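Mannuronan C5-epimerase (Pseudomonas syringae pv. tomato, PDB 4NK6) epimerizes beta-D-mannuronate to alpha-L-guluronate within the alginate polymer and, as part of a periplasmic complex, protects new alginate from degradation by AlgL on its way to export. Local coordinates at residues Ile53-Met58 and Gln86-Ser91; Pro114-Ala119 and Glu139-Gln144. One frame throughout, in Å; residues are numbered along the deposited sequence.

Contact 1: Ile53-Met58 and Gln86-Ser91; sequences ITVARM and QAIMIS
Met-89 stretches along the neighbouring strand until its CE methyl fills the hollow beside Ala-56, in an antiparallel ladder near one end of the right-handed beta-helix. Strand 53-57 is an outermost strand here, and beyond Ile-88 and Ile-90 the strand 123-124 runs parallel to 86-91. The thioether chain is extended past CG (chi2 177°), which carries CE far enough to lie 4.0 Å from Ala-56 CB, while the same methyl also rests against the carbonyl oxygens of Ala-56 and Arg-57. Because the Ala-56 side chain is so short, the face it shares with Thr-54 and Met-89 dips there, and the methyl settles into the dip. At the other end of Met-89, Thr-54 OG1 presses on CB at 3.6 Å, the two side chains crossing at a slant.

Between them, Thr-54 and Met-89 exchange two backbone hydrogen bonds, as do Ala-56 and Ala-87; the shorter of the first pair, Met-89 N to Thr-54 O, is 2.7 Å. On the face bearing Ile-53, Val-55, Ile-88 and Ile-90 the fit is shallower: Val-55 CG2 and Ile-88 CG1 barely meet at 4.5 Å, and Leu-100 of helix 97-103 covers Ile-53, Ile-88 and Ile-90. Gln-86 CB brushes Ala-56 O although it points away overall, and the extended chain carries NE2 to 3.7 Å from Val-55 CG1. Past the strand end, Met-58 bends back with SD beside Gln-86 O and packs on Trp-77 of helix 75-81. A water joins Thr-54 OG1 to Met-89 O, lying 2.9 Å from the threonine OG1 and donating to the methionine O.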
ATOM      1  N   ILE A  53       0.684  -0.820  30.361  1.00 49.18           N
ATOM      2  CA  ILE A  53       0.606   0.485  29.740  1.00 47.13           C
ATOM      3  C   ILE A  53       1.580   1.430  30.434  1.00 49.61           C
ATOM      4  O   ILE A  53       1.593   1.515  31.658  1.00 50.03           O
ATOM      5  CB  ILE A  53      -0.819   1.069  29.868  1.00 53.88           C
ATOM      6  CG1 ILE A  53      -1.847   0.145  29.197  1.00 52.86           C
ATOM      7  CG2 ILE A  53      -0.873   2.492  29.301  1.00 49.42           C
ATOM      8  CD1 ILE A  53      -3.245   0.198  29.822  1.00 48.64           C
ATOM      9  N   THR A  54       2.405   2.127  29.648  1.00 49.90           N
ATOM     10  CA  THR A  54       3.282   3.173  30.190  1.00 46.61           C
ATOM     11  C   THR A  54       3.304   4.399  29.293  1.00 44.31           C
ATOM     12  O   THR A  54       3.063   4.314  28.081  1.00 43.83           O
ATOM     13  CB  THR A  54       4.750   2.699  30.386  1.00 56.74           C
ATOM     14  OG1 THR A  54       5.293   2.271  29.135  1.00 59.59           O
ATOM     15  CG2 THR A  54       4.842   1.554  31.395  1.00 53.47           C
ATOM     16  N   VAL A  55       3.581   5.544  29.901  1.00 44.90           N
ATOM     17  CA  VAL A  55       3.852   6.767  29.173  1.00 45.92           C
ATOM     18  C   VAL A  55       5.311   7.090  29.454  1.00 54.86           C
ATOM     19  O   VAL A  55       5.677   7.362  30.596  1.00 46.36           O
ATOM     20  CB  VAL A  55       2.957   7.932  29.650  1.00 48.70           C
ATOM     21  CG1 VAL A  55       3.344   9.230  28.939  1.00 41.43           C
ATOM     22  CG2 VAL A  55       1.488   7.604  29.425  1.00 46.27           C
ATOM     23  N   ALA A  56       6.148   7.029  28.423  1.00 52.34           N
ATOM     24  CA  ALA A  56       7.584   7.163  28.625  1.00 49.57           C
ATOM     25  C   ALA A  56       8.264   7.823  27.437  1.00 48.15           C
ATOM     26  O   ALA A  56       7.636   8.079  26.408  1.00 44.15           O
ATOM     27  CB  ALA A  56       8.212   5.810  28.903  1.00 45.70           C
ATOM     28  N   ARG A  57       9.561   8.065  27.585  1.00 43.68           N
ATOM     29  CA  ARG A  57      10.332   8.796  26.593  1.00 45.25           C
ATOM     30  C   ARG A  57      10.474   8.045  25.297  1.00 43.18           C
ATOM     31  O   ARG A  57      10.910   6.898  25.271  1.00 44.36           O
ATOM     32  CB  ARG A  57      11.708   9.149  27.131  1.00 49.87           C
ATOM     33  CG  ARG A  57      11.625  10.017  28.332  1.00 52.05           C
ATOM     34  CD  ARG A  57      12.905  10.735  28.551  1.00 59.90           C
ATOM     35  NE  ARG A  57      12.731  11.760  29.563  1.00 66.16           N
ATOM     36  CZ  ARG A  57      13.634  12.689  29.828  1.00 63.33           C
ATOM     37  NH1 ARG A  57      14.766  12.714  29.140  1.00 63.65           N
ATOM     38  NH2 ARG A  57      13.397  13.588  30.768  1.00 63.27           N
ATOM     39  N   MET A  58      10.118   8.744  24.228  1.00 41.31           N
ATOM     40  CA  MET A  58      10.089   8.233  22.864  1.00 50.51           C
ATOM     41  C   MET A  58      11.435   7.681  22.405  1.00 48.43           C
ATOM     42  O   MET A  58      11.506   6.615  21.781  1.00 42.49           O
ATOM     43  CB  MET A  58       9.690   9.389  21.942  1.00 53.68           C
ATOM     44  CG  MET A  58       8.969   8.982  20.701  1.00 56.68           C
ATOM     45  SD  MET A  58       7.799  10.238  20.204  1.00 47.70           S
ATOM     46  CE  MET A  58       8.816  11.261  19.159  1.00 37.90           C
ATOM     47  N   GLN A  86       7.314  12.072  24.441  1.00 38.18           N
ATOM     48  CA  GLN A  86       6.836  10.830  25.039  1.00 36.53           C
ATOM     49  C   GLN A  86       5.934  10.052  24.088  1.00 36.97           C
ATOM     50  O   GLN A  86       5.445  10.588  23.091  1.00 37.14           O
ATOM     51  CB  GLN A  86       6.056  11.121  26.318  1.00 37.58           C
ATOM     52  CG  GLN A  86       6.856  11.822  27.395  1.00 48.58           C
ATOM     53  CD  GLN A  86       6.030  12.093  28.630  1.00 49.60           C
ATOM     54  OE1 GLN A  86       5.150  12.958  28.628  1.00 50.33           O
ATOM     55  NE2 GLN A  86       6.300  11.352  29.691  1.00 41.41           N
ATOM     56  N   ALA A  87       5.714   8.784  24.412  1.00 36.78           N
ATOM     57  CA  ALA A  87       4.755   7.960  23.700  1.00 38.21           C
ATOM     58  C   ALA A  87       3.955   7.144  24.715  1.00 40.72           C
ATOM     59  O   ALA A  87       4.431   6.854  25.807  1.00 40.24           O
ATOM     60  CB  ALA A  87       5.467   7.040  22.728  1.00 34.70           C
ATOM     61  N   ILE A  88       2.723   6.815  24.352  1.00 41.83           N
ATOM     62  CA  ILE A  88       1.942   5.835  25.082  1.00 39.50           C
ATOM     63  C   ILE A  88       2.410   4.469  24.603  1.00 43.43           C
ATOM     64  O   ILE A  88       2.387   4.192  23.402  1.00 41.89           O
ATOM     65  CB  ILE A  88       0.448   6.001  24.762  1.00 43.87           C
ATOM     66  CG1 ILE A  88      -0.034   7.387  25.212  1.00 42.41           C
ATOM     67  CG2 ILE A  88      -0.379   4.877  25.410  1.00 44.52           C
ATOM     68  CD1 ILE A  88      -1.360   7.800  24.614  1.00 38.74           C
ATOM     69  N   MET A  89       2.856   3.621  25.524  1.00 42.22           N
ATOM     70  CA  MET A  89       3.413   2.328  25.132  1.00 44.33           C
ATOM     71  C   MET A  89       2.660   1.124  25.687  1.00 43.31           C
ATOM     72  O   MET A  89       2.291   1.085  26.859  1.00 42.15           O
ATOM     73  CB  MET A  89       4.878   2.233  25.532  1.00 40.31           C
ATOM     74  CG  MET A  89       5.713   3.382  25.024  1.00 47.79           C
ATOM     75  SD  MET A  89       7.424   3.290  25.583  1.00 42.87           S
ATOM     76  CE  MET A  89       8.027   4.878  24.967  1.00 38.19           C
ATOM     77  N   ILE A  90       2.456   0.136  24.826  1.00 40.23           N
ATOM     78  CA  ILE A  90       1.843  -1.125  25.224  1.00 41.60           C
ATOM     79  C   ILE A  90       2.873  -2.243  25.105  1.00 41.09           C
ATOM     80  O   ILE A  90       3.550  -2.363  24.081  1.00 41.55           O
ATOM     81  CB  ILE A  90       0.643  -1.455  24.318  1.00 39.69           C
ATOM     82  CG1 ILE A  90      -0.474  -0.434  24.538  1.00 46.35           C
ATOM     83  CG2 ILE A  90       0.145  -2.888  24.564  1.00 40.99           C
ATOM     84  CD1 ILE A  90      -1.378  -0.247  23.334  1.00 42.79           C
ATOM     85  N   SER A  91       2.997  -3.054  26.147  1.00 42.72           N
ATOM     86  CA  SER A  91       3.891  -4.207  26.098  1.00 52.54           C
ATOM     87  C   SER A  91       3.423  -5.315  27.027  1.00 51.19           C
ATOM     88  O   SER A  91       2.516  -5.118  27.842  1.00 49.48           O
ATOM     89  CB  SER A  91       5.307  -3.803  26.490  1.00 49.96           C
ATOM     90  OG  SER A  91       5.338  -3.491  27.868  1.00 58.91           O
TER
HETATM   91  O   HOH W   1       4.307  -0.326  28.375  1.00 42.10           O

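Contact 2: Pro114-Ala119 and Glu139-Gln144; sequences PGVYVA and ELRLSQ
Arg-141 reaches Val-116 because its CG stands anti to the carbonyl carbon (chi1 -53°) and the chain then runs extended to NE, while Val-116 holds CG1 anti to its own backbone N. That branch comes to lie over one face of the guanidinium, toward its rim, 3.6 Å from Arg-141 NE. Lower on the same chain, Arg-141 CD touches Val-118 CG2 at 4.0 Å, so the two valines pack along the arginine.

Glu-139, two residues earlier on the arginine's own strand, reaches out in an extended chain and sets OE2 2.8 Å from Arg-141 NE. The hydrogen bond within this salt bridge is nearly straight (169°); OE2 lies close to the guanidinium plane, but NE approaches it from above the carboxylate plane. Glu-139 OE1 is taken by Asn-164, and the arginine makes a cation-pi contact with Trp-166, both residues belonging to strand 162-167, the next one across.

The backbones pair in parallel, as between successive coils of a right-handed beta-helix, and five N-H...O bonds alternate from Gly-115 to Ser-143. Arg-141 N to Tyr-117 O, at 2.7 Å, is the shortest of them.

On the opposite face Leu-140, Tyr-117, Ala-119 and Leu-142 make the apolar side. Leu-140 CD1 fits between Tyr-117 CB, 4.1 Å away, and Ala-119 CB, while Leu-142 CD2 approaches the same Ala-119 methyl at 4.0 Å. Leu-97 of helix 97-103 packs on Tyr-117 and Leu-140, and the tyrosine OH is hydrogen-bonded to Gln-98 NE2.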
ATOM      1  N   PRO A 114     -18.956   9.966  23.970  1.00 50.70           N
ATOM      2  CA  PRO A 114     -18.976   8.498  24.057  1.00 50.56           C
ATOM      3  C   PRO A 114     -18.349   7.781  22.856  1.00 49.65           C
ATOM      4  O   PRO A 114     -18.788   7.957  21.717  1.00 47.65           O
ATOM      5  CB  PRO A 114     -20.472   8.185  24.167  1.00 49.17           C
ATOM      6  CG  PRO A 114     -21.005   9.355  24.955  1.00 51.00           C
ATOM      7  CD  PRO A 114     -20.222  10.557  24.453  1.00 53.21           C
ATOM      8  N   GLY A 115     -17.299   7.008  23.123  1.00 48.68           N
ATOM      9  CA  GLY A 115     -16.642   6.214  22.098  1.00 45.05           C
ATOM     10  C   GLY A 115     -15.760   6.986  21.128  1.00 46.33           C
ATOM     11  O   GLY A 115     -15.209   6.402  20.186  1.00 43.54           O
ATOM     12  N   VAL A 116     -15.613   8.292  21.347  1.00 47.12           N
ATOM     13  CA  VAL A 116     -14.767   9.122  20.486  1.00 39.70           C
ATOM     14  C   VAL A 116     -13.578   9.655  21.284  1.00 44.19           C
ATOM     15  O   VAL A 116     -13.760  10.346  22.282  1.00 48.77           O
ATOM     16  CB  VAL A 116     -15.552  10.316  19.896  1.00 42.97           C
ATOM     17  CG1 VAL A 116     -14.653  11.159  19.005  1.00 38.31           C
ATOM     18  CG2 VAL A 116     -16.769   9.833  19.121  1.00 43.71           C
ATOM     19  N   TYR A 117     -12.363   9.348  20.837  1.00 42.70           N
ATOM     20  CA  TYR A 117     -11.161   9.645  21.622  1.00 43.57           C
ATOM     21  C   TYR A 117     -10.130  10.471  20.848  1.00 43.71           C
ATOM     22  O   TYR A 117      -9.962  10.278  19.646  1.00 44.78           O
ATOM     23  CB  TYR A 117     -10.509   8.337  22.065  1.00 37.31           C
ATOM     24  CG  TYR A 117     -11.489   7.359  22.668  1.00 42.26           C
ATOM     25  CD1 TYR A 117     -11.828   7.425  24.014  1.00 40.31           C
ATOM     26  CD2 TYR A 117     -12.080   6.372  21.890  1.00 43.59           C
ATOM     27  CE1 TYR A 117     -12.729   6.528  24.568  1.00 41.79           C
ATOM     28  CE2 TYR A 117     -12.982   5.474  22.433  1.00 42.00           C
ATOM     29  CZ  TYR A 117     -13.299   5.557  23.769  1.00 45.13           C
ATOM     30  OH  TYR A 117     -14.196   4.664  24.306  1.00 44.18           O
ATOM     31  N   VAL A 118      -9.434  11.372  21.543  1.00 39.01           N
ATOM     32  CA  VAL A 118      -8.326  12.113  20.938  1.00 40.64           C
ATOM     33  C   VAL A 118      -6.993  11.726  21.580  1.00 41.78           C
ATOM     34  O   VAL A 118      -6.804  11.914  22.782  1.00 43.13           O
ATOM     35  CB  VAL A 118      -8.497  13.645  21.080  1.00 47.61           C
ATOM     36  CG1 VAL A 118      -7.339  14.370  20.393  1.00 43.56           C
ATOM     37  CG2 VAL A 118      -9.826  14.102  20.502  1.00 46.03           C
ATOM     38  N   ALA A 119      -6.079  11.176  20.783  1.00 38.14           N
ATOM     39  CA  ALA A 119      -4.733  10.855  21.268  1.00 41.19           C
ATOM     40  C   ALA A 119      -3.804  12.045  21.057  1.00 38.73           C
ATOM     41  O   ALA A 119      -3.702  12.568  19.946  1.00 34.47           O
ATOM     42  CB  ALA A 119      -4.176   9.635  20.555  1.00 32.71           C
ATOM     43  N   GLU A 139     -14.570   6.390  17.068  1.00 37.57           N
ATOM     44  CA  GLU A 139     -13.477   7.024  16.338  1.00 38.96           C
ATOM     45  C   GLU A 139     -12.261   7.268  17.234  1.00 40.15           C
ATOM     46  O   GLU A 139     -12.395   7.773  18.344  1.00 37.74           O
ATOM     47  CB  GLU A 139     -13.937   8.367  15.740  1.00 40.85           C
ATOM     48  CG  GLU A 139     -12.862   9.083  14.911  1.00 37.74           C
ATOM     49  CD  GLU A 139     -13.316  10.438  14.400  1.00 44.90           C
ATOM     50  OE1 GLU A 139     -12.884  10.830  13.296  1.00 43.49           O
ATOM     51  OE2 GLU A 139     -14.095  11.118  15.104  1.00 44.57           O
ATOM     52  N   LEU A 140     -11.078   6.907  16.750  1.00 37.60           N
ATOM     53  CA  LEU A 140      -9.841   7.367  17.371  1.00 39.75           C
ATOM     54  C   LEU A 140      -9.246   8.483  16.519  1.00 34.28           C
ATOM     55  O   LEU A 140      -8.851   8.261  15.369  1.00 34.91           O
ATOM     56  CB  LEU A 140      -8.831   6.228  17.524  1.00 37.56           C
ATOM     57  CG  LEU A 140      -7.439   6.633  18.032  1.00 38.60           C
ATOM     58  CD1 LEU A 140      -7.505   7.335  19.396  1.00 33.52           C
ATOM     59  CD2 LEU A 140      -6.527   5.414  18.105  1.00 36.20           C
ATOM     60  N   ARG A 141      -9.216   9.686  17.079  1.00 34.54           N
ATOM     61  CA  ARG A 141      -8.638  10.844  16.416  1.00 32.49           C
ATOM     62  C   ARG A 141      -7.186  10.993  16.868  1.00 36.77           C
ATOM     63  O   ARG A 141      -6.921  11.131  18.062  1.00 37.16           O
ATOM     64  CB  ARG A 141      -9.423  12.108  16.800  1.00 33.82           C
ATOM     65  CG  ARG A 141     -10.934  12.003  16.560  1.00 37.29           C
ATOM     66  CD  ARG A 141     -11.689  13.224  17.091  1.00 43.25           C
ATOM     67  NE  ARG A 141     -13.065  13.261  16.597  1.00 43.38           N
ATOM     68  CZ  ARG A 141     -13.955  14.195  16.915  1.00 45.09           C
ATOM     69  NH1 ARG A 141     -13.628  15.183  17.739  1.00 40.88           N
ATOM     70  NH2 ARG A 141     -15.181  14.137  16.410  1.00 48.87           N
ATOM     71  N   LEU A 142      -6.255  10.948  15.918  1.00 32.71           N
ATOM     72  CA  LEU A 142      -4.834  11.176  16.202  1.00 33.99           C
ATOM     73  C   LEU A 142      -4.514  12.645  15.981  1.00 34.70           C
ATOM     74  O   LEU A 142      -4.684  13.155  14.880  1.00 33.49           O
ATOM     75  CB  LEU A 142      -3.951  10.321  15.291  1.00 31.97           C
ATOM     76  CG  LEU A 142      -4.261   8.816  15.334  1.00 34.30           C
ATOM     77  CD1 LEU A 142      -3.360   8.033  14.388  1.00 30.22           C
ATOM     78  CD2 LEU A 142      -4.156   8.281  16.762  1.00 32.80           C
ATOM     79  N   SER A 143      -4.055  13.321  17.028  1.00 31.81           N
ATOM     80  CA  SER A 143      -3.810  14.752  16.963  1.00 36.18           C
ATOM     81  C   SER A 143      -2.671  15.108  16.017  1.00 37.29           C
ATOM     82  O   SER A 143      -1.530  14.703  16.224  1.00 36.93           O
ATOM     83  CB  SER A 143      -3.501  15.320  18.351  1.00 33.78           C
ATOM     84  OG  SER A 143      -3.122  16.684  18.234  1.00 35.42           O
ATOM     85  N   GLN A 144      -2.986  15.876  14.981  1.00 35.26           N
ATOM     86  CA  GLN A 144      -1.955  16.374  14.077  1.00 32.76           C
ATOM     87  C   GLN A 144      -0.999  17.316  14.807  1.00 34.20           C
ATOM     88  O   GLN A 144       0.217  17.211  14.662  1.00 35.78           O
ATOM     89  CB  GLN A 144      -2.583  17.091  12.887  1.00 33.85           C
ATOM     90  CG  GLN A 144      -1.572  17.750  11.947  1.00 35.91           C
ATOM     91  CD  GLN A 144      -2.237  18.386  10.745  1.00 35.16           C
ATOM     92  OE1 GLN A 144      -3.281  19.029  10.872  1.00 37.86           O
ATOM     93  NE2 GLN A 144      -1.651  18.195   9.568  1.00 32.00           N
TER

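In the fold
After helix 38-41 the chain enters strand 52-57, passes through helix 75-81 and returns on 86-91, so contact 1 closes an excursion of 27 residues with an antiparallel pair. It then runs through strand 93-96, helix 97-103 and strand 109-113 before contact 2 opens; strands 123-124 and 129-133 lie within the 19-residue loop that contact 2 closes in parallel. The two loops follow in series, neither nested nor crossed, with centres about 17 Å apart. Helix 97-103 lies between them in sequence and touches both. Contact 1 adds an outermost antiparallel strand to the run holding 86-91 and 123-124; contact 2 joins 116-119 to 139-143 in another run of strands.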